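Side-chain contacts in fatty acid-binding protein homolog (Ascaris suum, PDB 6I8X), which binds fatty acids inside a beta-barrel and may sequester potentially toxic fatty acids or help maintain the impermeable lipid layer of the eggshell: residues 52-57 with 75-80; 99-102 with 106-109; 29-34 with 138-143. All blocks are in the same frame, centred on the assembly; numbering follows the deposited sequence.

Contact 1: 52-57 with 75-80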
loop_
_atom_site.group_PDB
_atom_site.type_symbol
_atom_site.label_atom_id
_atom_site.label_comp_id
_atom_site.label_asym_id
_atom_site.label_seq_id
_atom_site.Cartn_x
_atom_site.Cartn_y
_atom_site.Cartn_z
ATOM N N ARG A 52 -6.552 -9.769 1.545
ATOM C CA ARG A 52 -7.433 -10.846 1.975
ATOM C C ARG A 52 -7.328 -11.088 3.482
ATOM O O ARG A 52 -6.355 -10.652 4.103
ATOM C CB ARG A 52 -7.148 -12.137 1.181
ATOM C CG ARG A 52 -5.789 -12.774 1.463
ATOM C CD ARG A 52 -5.693 -14.136 0.824
ATOM N NE ARG A 52 -4.388 -14.757 1.061
ATOM C CZ ARG A 52 -3.339 -14.644 0.249
ATOM N NH1 ARG A 52 -3.420 -13.917 -0.863
ATOM N NH2 ARG A 52 -2.194 -15.249 0.550
ATOM N N ASN A 53 -8.301 -11.847 4.048
ATOM C CA ASN A 53 -8.270 -12.330 5.429
ATOM C C ASN A 53 -7.097 -13.313 5.418
ATOM O O ASN A 53 -6.898 -13.989 4.409
ATOM C CB ASN A 53 -9.563 -13.084 5.775
ATOM C CG ASN A 53 -10.780 -12.204 5.858
ATOM O OD1 ASN A 53 -10.936 -11.445 6.791
ATOM N ND2 ASN A 53 -11.656 -12.263 4.869
ATOM N N ALA A 54 -6.284 -13.344 6.477
ATOM C CA ALA A 54 -5.099 -14.218 6.529
ATOM C C ALA A 54 -5.398 -15.682 6.197
ATOM O O ALA A 54 -6.280 -16.279 6.806
ATOM C CB ALA A 54 -4.421 -14.113 7.887
ATOM N N ALA A 55 -4.635 -16.261 5.246
ATOM C CA ALA A 55 -4.763 -17.660 4.819
ATOM C C ALA A 55 -4.604 -18.634 6.003
ATOM O O ALA A 55 -5.121 -19.749 5.953
ATOM C CB ALA A 55 -3.744 -17.969 3.737
ATOM N N SER A 56 -3.929 -18.187 7.080
ATOM C CA SER A 56 -3.715 -18.957 8.310
ATOM C C SER A 56 -5.012 -19.115 9.155
ATOM O O SER A 56 -5.047 -19.934 10.081
ATOM C CB SER A 56 -2.624 -18.299 9.142
ATOM O OG SER A 56 -3.133 -17.090 9.675
ATOM N N GLY A 57 -6.038 -18.317 8.849
ATOM C CA GLY A 57 -7.330 -18.375 9.526
ATOM C C GLY A 57 -7.434 -17.589 10.815
ATOM O O GLY A 57 -8.481 -17.628 11.474
ATOM N N HIS A 75 3.103 -9.721 2.243
ATOM C CA HIS A 75 3.004 -9.447 3.683
ATOM C C HIS A 75 1.910 -10.329 4.287
ATOM O O HIS A 75 0.732 -10.131 4.004
ATOM C CB HIS A 75 2.757 -7.946 3.916
ATOM C CG HIS A 75 3.725 -7.072 3.170
ATOM N ND1 HIS A 75 5.089 -7.362 3.127
ATOM C CD2 HIS A 75 3.499 -5.938 2.460
ATOM C CE1 HIS A 75 5.631 -6.409 2.387
ATOM N NE2 HIS A 75 4.722 -5.510 1.997
ATOM N N LYS A 76 2.318 -11.339 5.075
ATOM C CA LYS A 76 1.419 -12.336 5.666
ATOM C C LYS A 76 1.177 -12.188 7.149
ATOM O O LYS A 76 2.113 -11.954 7.914
ATOM C CB LYS A 76 1.921 -13.764 5.379
ATOM C CG LYS A 76 2.279 -14.053 3.909
ATOM C CD LYS A 76 1.050 -14.246 3.019
ATOM C CE LYS A 76 1.387 -14.971 1.737
ATOM N NZ LYS A 76 1.822 -16.379 1.985
ATOM N N ASP A 77 -0.090 -12.393 7.549
ATOM C CA ASP A 77 -0.592 -12.392 8.920
ATOM C C ASP A 77 -0.395 -11.093 9.681
ATOM O O ASP A 77 -0.031 -11.127 10.859
ATOM C CB ASP A 77 -0.003 -13.576 9.724
ATOM C CG ASP A 77 -0.852 -14.802 9.605
ATOM O OD1 ASP A 77 -2.006 -14.762 10.073
ATOM O OD2 ASP A 77 -0.387 -15.782 9.000
ATOM N N TRP A 78 -0.669 -9.961 9.042
ATOM C CA TRP A 78 -0.548 -8.687 9.744
ATOM C C TRP A 78 -1.889 -8.231 10.379
ATOM O O TRP A 78 -2.959 -8.690 9.984
ATOM C CB TRP A 78 0.086 -7.599 8.873
ATOM C CG TRP A 78 -0.625 -7.369 7.569
ATOM C CD1 TRP A 78 -0.283 -7.884 6.354
ATOM C CD2 TRP A 78 -1.775 -6.534 7.345
ATOM N NE1 TRP A 78 -1.147 -7.431 5.391
ATOM C CE2 TRP A 78 -2.097 -6.631 5.976
ATOM C CE3 TRP A 78 -2.580 -5.729 8.178
ATOM C CZ2 TRP A 78 -3.198 -5.970 5.413
ATOM C CZ3 TRP A 78 -3.694 -5.107 7.635
ATOM C CH2 TRP A 78 -3.985 -5.211 6.260
ATOM N N ALA A 79 -1.809 -7.358 11.377
ATOM C CA ALA A 79 -2.978 -6.812 12.039
ATOM C C ALA A 79 -2.953 -5.293 11.900
ATOM O O ALA A 79 -1.871 -4.697 11.809
ATOM C CB ALA A 79 -2.969 -7.205 13.518
ATOM N N LEU A 80 -4.134 -4.659 11.880
ATOM C CA LEU A 80 -4.231 -3.194 11.829
ATOM C C LEU A 80 -3.675 -2.579 13.145
ATOM O O LEU A 80 -3.982 -3.062 14.248
ATOM C CB LEU A 80 -5.681 -2.750 11.538
ATOM C CG LEU A 80 -6.214 -3.084 10.112
ATOM C CD1 LEU A 80 -7.729 -2.926 10.029
ATOM C CD2 LEU A 80 -5.555 -2.224 9.038
HETATM O O HOH W 1 -1.688 -15.806 6.481
#

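Contact 2: 99-102 with 106-109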
loop_
_atom_site.group_PDB
_atom_site.type_symbol
_atom_site.label_atom_id
_atom_site.label_comp_id
_atom_site.label_asym_id
_atom_site.label_seq_id
_atom_site.Cartn_x
_atom_site.Cartn_y
_atom_site.Cartn_z
ATOM N N ASP A 99 -3.121 0.562 9.055
ATOM C CA ASP A 99 -4.027 1.068 10.077
ATOM C C ASP A 99 -5.233 1.718 9.438
ATOM O O ASP A 99 -5.228 1.980 8.242
ATOM C CB ASP A 99 -3.294 2.053 10.998
ATOM C CG ASP A 99 -3.759 2.056 12.455
ATOM O OD1 ASP A 99 -4.847 1.468 12.749
ATOM O OD2 ASP A 99 -3.068 2.674 13.289
ATOM N N LEU A 100 -6.281 1.948 10.224
ATOM C CA LEU A 100 -7.515 2.602 9.790
ATOM C C LEU A 100 -7.581 3.970 10.406
ATOM O O LEU A 100 -7.466 4.086 11.622
ATOM C CB LEU A 100 -8.763 1.814 10.257
ATOM C CG LEU A 100 -9.173 0.557 9.485
ATOM C CD1 LEU A 100 -10.503 0.020 10.032
ATOM C CD2 LEU A 100 -9.336 0.833 7.983
ATOM N N LYS A 101 -7.758 5.007 9.588
ATOM C CA LYS A 101 -7.925 6.381 10.092
ATOM C C LYS A 101 -9.406 6.585 10.427
ATOM O O LYS A 101 -9.740 7.404 11.263
ATOM C CB LYS A 101 -7.463 7.420 9.055
ATOM C CG LYS A 101 -6.040 7.897 9.250
ATOM C CD LYS A 101 -5.900 9.355 8.847
ATOM C CE LYS A 101 -4.966 10.110 9.758
ATOM N NZ LYS A 101 -5.128 11.583 9.607
ATOM N N ASP A 102 -10.284 5.841 9.742
ATOM C CA ASP A 102 -11.749 5.821 9.880
ATOM C C ASP A 102 -12.213 4.654 8.988
ATOM O O ASP A 102 -11.358 4.098 8.307
ATOM C CB ASP A 102 -12.397 7.181 9.466
ATOM C CG ASP A 102 -12.072 7.675 8.064
ATOM O OD1 ASP A 102 -12.421 6.970 7.085
ATOM O OD2 ASP A 102 -11.496 8.777 7.946
ATOM N N LEU A 106 -7.811 3.532 4.779
ATOM C CA LEU A 106 -6.750 2.608 5.151
ATOM C C LEU A 106 -5.399 3.308 4.917
ATOM O O LEU A 106 -5.184 3.911 3.868
ATOM C CB LEU A 106 -6.874 1.316 4.331
ATOM C CG LEU A 106 -5.713 0.311 4.336
ATOM C CD1 LEU A 106 -5.629 -0.424 5.659
ATOM C CD2 LEU A 106 -5.920 -0.724 3.222
ATOM N N THR A 107 -4.521 3.285 5.923
ATOM C CA THR A 107 -3.183 3.858 5.797
ATOM C C THR A 107 -2.143 2.727 5.801
ATOM O O THR A 107 -2.427 1.617 6.269
ATOM C CB THR A 107 -2.909 4.949 6.836
ATOM O OG1 THR A 107 -2.755 4.360 8.124
ATOM C CG2 THR A 107 -3.971 6.050 6.835
ATOM N N GLU A 108 -0.968 2.996 5.227
ATOM C CA GLU A 108 0.143 2.066 5.127
ATOM C C GLU A 108 1.388 2.927 5.275
ATOM O O GLU A 108 1.703 3.751 4.406
ATOM C CB GLU A 108 0.113 1.336 3.769
ATOM C CG GLU A 108 1.247 0.350 3.535
ATOM C CD GLU A 108 1.293 -0.281 2.146
ATOM O OE1 GLU A 108 0.305 -0.158 1.390
ATOM O OE2 GLU A 108 2.314 -0.928 1.820
ATOM N N THR A 109 2.071 2.757 6.396
ATOM C CA THR A 109 3.244 3.531 6.728
ATOM C C THR A 109 4.487 2.665 6.599
ATOM O O THR A 109 4.525 1.542 7.102
ATOM C CB THR A 109 3.051 4.155 8.124
ATOM O OG1 THR A 109 1.773 4.806 8.146
ATOM C CG2 THR A 109 4.169 5.160 8.498
#

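Contact 3: 29-34 with 138-143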
loop_
_atom_site.group_PDB
_atom_site.type_symbol
_atom_site.label_atom_id
_atom_site.label_comp_id
_atom_site.label_asym_id
_atom_site.label_seq_id
_atom_site.Cartn_x
_atom_site.Cartn_y
_atom_site.Cartn_z
ATOM N N LEU A 29 7.270 11.258 -8.124
ATOM C CA LEU A 29 8.488 10.442 -8.191
ATOM C C LEU A 29 9.728 11.318 -8.269
ATOM O O LEU A 29 10.757 10.980 -7.694
ATOM C CB LEU A 29 8.444 9.425 -9.351
ATOM C CG LEU A 29 7.404 8.297 -9.235
ATOM C CD1 LEU A 29 7.333 7.513 -10.527
ATOM C CD2 LEU A 29 7.702 7.351 -8.037
ATOM N N LYS A 30 9.596 12.470 -8.923
ATOM C CA LYS A 30 10.636 13.488 -9.038
ATOM C C LYS A 30 10.917 14.116 -7.656
ATOM O O LYS A 30 12.082 14.219 -7.269
ATOM C CB LYS A 30 10.218 14.558 -10.050
ATOM C CG LYS A 30 11.347 14.948 -10.955
ATOM C CD LYS A 30 10.879 15.818 -12.095
ATOM C CE LYS A 30 12.032 16.638 -12.559
ATOM N NZ LYS A 30 11.660 17.529 -13.678
ATOM N N ALA A 31 9.853 14.470 -6.892
ATOM C CA ALA A 31 9.981 15.059 -5.547
ATOM C C ALA A 31 10.675 14.073 -4.586
ATOM O O ALA A 31 11.448 14.477 -3.727
ATOM C CB ALA A 31 8.611 15.476 -5.013
ATOM N N ARG A 32 10.447 12.787 -4.807
ATOM C CA ARG A 32 11.005 11.652 -4.083
ATOM C C ARG A 32 12.478 11.366 -4.487
ATOM O O ARG A 32 13.142 10.580 -3.827
ATOM C CB ARG A 32 10.097 10.426 -4.330
ATOM C CG ARG A 32 10.062 9.384 -3.210
ATOM C CD ARG A 32 9.308 9.857 -1.993
ATOM N NE ARG A 32 9.242 8.853 -0.928
ATOM C CZ ARG A 32 10.181 8.645 -0.010
ATOM N NH1 ARG A 32 11.320 9.322 -0.048
ATOM N NH2 ARG A 32 10.002 7.735 0.932
ATOM N N GLY A 33 12.970 12.000 -5.555
ATOM C CA GLY A 33 14.357 11.871 -5.979
ATOM C C GLY A 33 14.674 10.938 -7.127
ATOM O O GLY A 33 15.851 10.732 -7.427
ATOM N N TYR A 34 13.657 10.398 -7.811
ATOM C CA TYR A 34 13.900 9.535 -8.961
ATOM C C TYR A 34 14.222 10.299 -10.246
ATOM O O TYR A 34 13.483 11.209 -10.661
ATOM C CB TYR A 34 12.736 8.562 -9.190
ATOM C CG TYR A 34 12.520 7.575 -8.063
ATOM C CD1 TYR A 34 13.327 6.443 -7.933
ATOM C CD2 TYR A 34 11.541 7.795 -7.096
ATOM C CE1 TYR A 34 13.130 5.530 -6.896
ATOM C CE2 TYR A 34 11.322 6.880 -6.065
ATOM C CZ TYR A 34 12.112 5.743 -5.975
ATOM O OH TYR A 34 11.903 4.850 -4.947
ATOM N N LYS A 138 6.917 16.421 -0.110
ATOM C CA LYS A 138 7.374 17.818 -0.278
ATOM C C LYS A 138 6.308 18.728 -0.956
ATOM O O LYS A 138 6.650 19.555 -1.807
ATOM C CB LYS A 138 8.701 17.867 -1.065
ATOM C CG LYS A 138 9.872 17.152 -0.413
ATOM C CD LYS A 138 11.060 17.116 -1.367
ATOM C CE LYS A 138 12.337 16.668 -0.698
ATOM N NZ LYS A 138 13.487 16.687 -1.645
ATOM N N GLY A 139 5.036 18.538 -0.598
ATOM C CA GLY A 139 3.918 19.290 -1.165
ATOM C C GLY A 139 3.389 18.763 -2.494
ATOM O O GLY A 139 2.403 19.300 -3.017
ATOM N N VAL A 140 4.033 17.716 -3.063
ATOM C CA VAL A 140 3.613 17.141 -4.347
ATOM C C VAL A 140 2.711 15.904 -4.120
ATOM O O VAL A 140 3.179 14.915 -3.569
ATOM C CB VAL A 140 4.819 16.863 -5.309
ATOM C CG1 VAL A 140 4.351 16.183 -6.587
ATOM C CG2 VAL A 140 5.583 18.157 -5.633
ATOM N N SER A 141 1.423 15.988 -4.529
ATOM C CA SER A 141 0.414 14.926 -4.358
ATOM C C SER A 141 0.149 14.135 -5.636
ATOM O O SER A 141 0.269 14.669 -6.735
ATOM C CB SER A 141 -0.905 15.507 -3.845
ATOM O OG SER A 141 -0.771 15.914 -2.498
ATOM N N THR A 142 -0.254 12.865 -5.469
ATOM C CA THR A 142 -0.576 11.925 -6.545
ATOM C C THR A 142 -1.689 10.953 -6.106
ATOM O O THR A 142 -1.797 10.646 -4.924
ATOM C CB THR A 142 0.695 11.202 -7.064
ATOM O OG1 THR A 142 0.337 10.419 -8.201
ATOM C CG2 THR A 142 1.357 10.288 -6.008
ATOM N N SER A 143 -2.520 10.511 -7.062
ATOM C CA SER A 143 -3.598 9.532 -6.866
ATOM C C SER A 143 -3.412 8.450 -7.924
ATOM O O SER A 143 -3.161 8.778 -9.075
ATOM C CB SER A 143 -4.970 10.181 -7.039
ATOM O OG SER A 143 -5.234 10.961 -5.893
#

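Contact 1: 52-57 with 75-80
The carboxylate of Asp77 is the flat group at the centre of this contact: OG of Ser56 donates to Asp77 OD1 at 2.6 Å, arriving at the syn lone pair of OD1. The Ser56 hydroxyl is placed there by a chi1 of 71°, which sets OG between the backbone N and the carbonyl carbon. The Ala54 methyl lies beside OD1, its CB 3.3 Å from Asp77 OD1. The second oxygen is tied in through a water, which donates to Asp77 OD2 at 2.8 Å and receives a weak bond from Ser56 N at 3.3 Å. The other flat group, the guanidinium of Arg52, is approached obliquely by the aliphatic end of Lys76, with NH2 3.8 Å from CE. The neighbouring Trp78 stacks on Phe98. Arg52 NH2 and Lys76 NZ come within 4.4 Å, two like charges; a salt bridge from Arg52 NE to Asp63 probably offsets part of this charge. Arg52 also touches a bound tris(hydroxyethyl)aminomethane. On one side the backbone is a type I turn, closed by Gly57 N to Ala54 O at 2.9 Å; on the other, Asp77 and Trp78 both face Tyr62 as a G1 beta bulge. The two segments flank the start of strand 62-68, whose Asp63 is hydrogen-bonded to both Ala55 N and Asp77 N, in the antiparallel beta-barrel of the fatty acid-binding protein family.

Contact 2: 99-102 with 106-109
Asp99 and Thr107 pair through both backbone amides. Thr107 N donates to Asp99 O at 2.8 Å, nearly straight at 175°, while the return bond from Asp99 N to Thr107 O is longer, 3.1 Å, and its donor sits well above the carbonyl plane. The Asp99 carbonyl oxygen gathers further neighbours: Leu106 offers a CA-H...O contact at 3.5 Å from CA, and the Leu106 methyl CD1 lies 3.6 Å from the same oxygen. With chi1 at 72° the Thr107 hydroxyl is turned to the Asp99 side; its bond to Asp99 O is weak and unsettled. This is the loop-proximal part of the antiparallel hairpin of strands 93-100 and 105-112 in the barrel, with Asp99 and Thr107 as a hydrogen-bonded pair and Leu100 with Leu106 as the adjacent non-hydrogen-bonded pair. In the connection, Asp102 OD1 accepts from Asn104 N in an Asx turn and also bonds Thr105 OG1. The Asp99 carboxylate bends onto the next residue of its own strand: OD1 accepts from Leu100 N at 2.9 Å, on the anti side and out of the carboxylate plane, and is further engaged by a salt bridge to Lys7. Leu100 CD2 comes within 4.4 Å of Leu106 CB on the face these leucines share. At the corner of the chain, Lys101 CG lies 3.7 Å from the Thr107 methyl CG2, the two side chains crossing at about a right angle.

Contact 3: 29-34 with 138-143
Ala31 and Lys138 bring their backbones closest, with 6.5 Å between the CA atoms, where the end of helix 25-31 meets the turn entering strand 140-148. The helix finishes in a Schellman motif: Gly33, at a phi of 100°, leaves the helical conformation, Tyr34 N bonds back to Leu29 O at 3.0 Å, and Gly33 N to Lys30 O at 2.9 Å. On the strand side, Lys138 and Gly139 both have positive phi, as in a type I' turn of the two-residue hairpin between strands 130-137 and 140-148. Helix 25-31 belongs with helix 36-43 to the helical pair of this barrel family, and the contact sets the first of these against the hairpin turn.

No hydrogen bond crosses between the two segments; they meet by van der Waals contact, one apolar and one between the Lys138 chain and the Ala31 carbonyl. The methyl of Ala31 meets one side of the Val140 branch, CB to CB at 4.0 Å and CB to CG2 at 4.1 Å. Glu27, a turn earlier on the same helix, touches Val140 as well. The Arg32 side chain is directed away from residues 138-143, held by salt bridges to Asp118 and Glu120 and by a cation-pi contact with Trp137. The Lys138 side chain starts with CG anti to the carbonyl carbon (chi1 -61°) and then runs extended past the helix end. Its last three atoms pass alongside the Ala31 carbonyl oxygen at similar range: Lys138 CD stands 3.6 Å from Ala31 O, and Lys138 NZ 3.7 Å from it.

All three contacts reach the same ten-stranded antiparallel sheet. Contacts 1 and 2 follow one another along the chain and touch through Leu80, whose CD1 packs 3.8 Å from Leu100 CG and whose CD2 lies 3.8 Å from Leu106 CD1, although their centres are about 16 Å apart. Contact 3 joins distant parts of the sequence that enclose both others; its centre is about 30 Å from that of contact 1, on the opposite side of the chain's centre, and about 20 Å from that of contact 2. Tyr34 in 29-34 touches the bound vaccenic acid, but the contacting Ala31 side chain is about 14 Å from that ligand, and the Leu106 side chain of contact 2 about 11 Å.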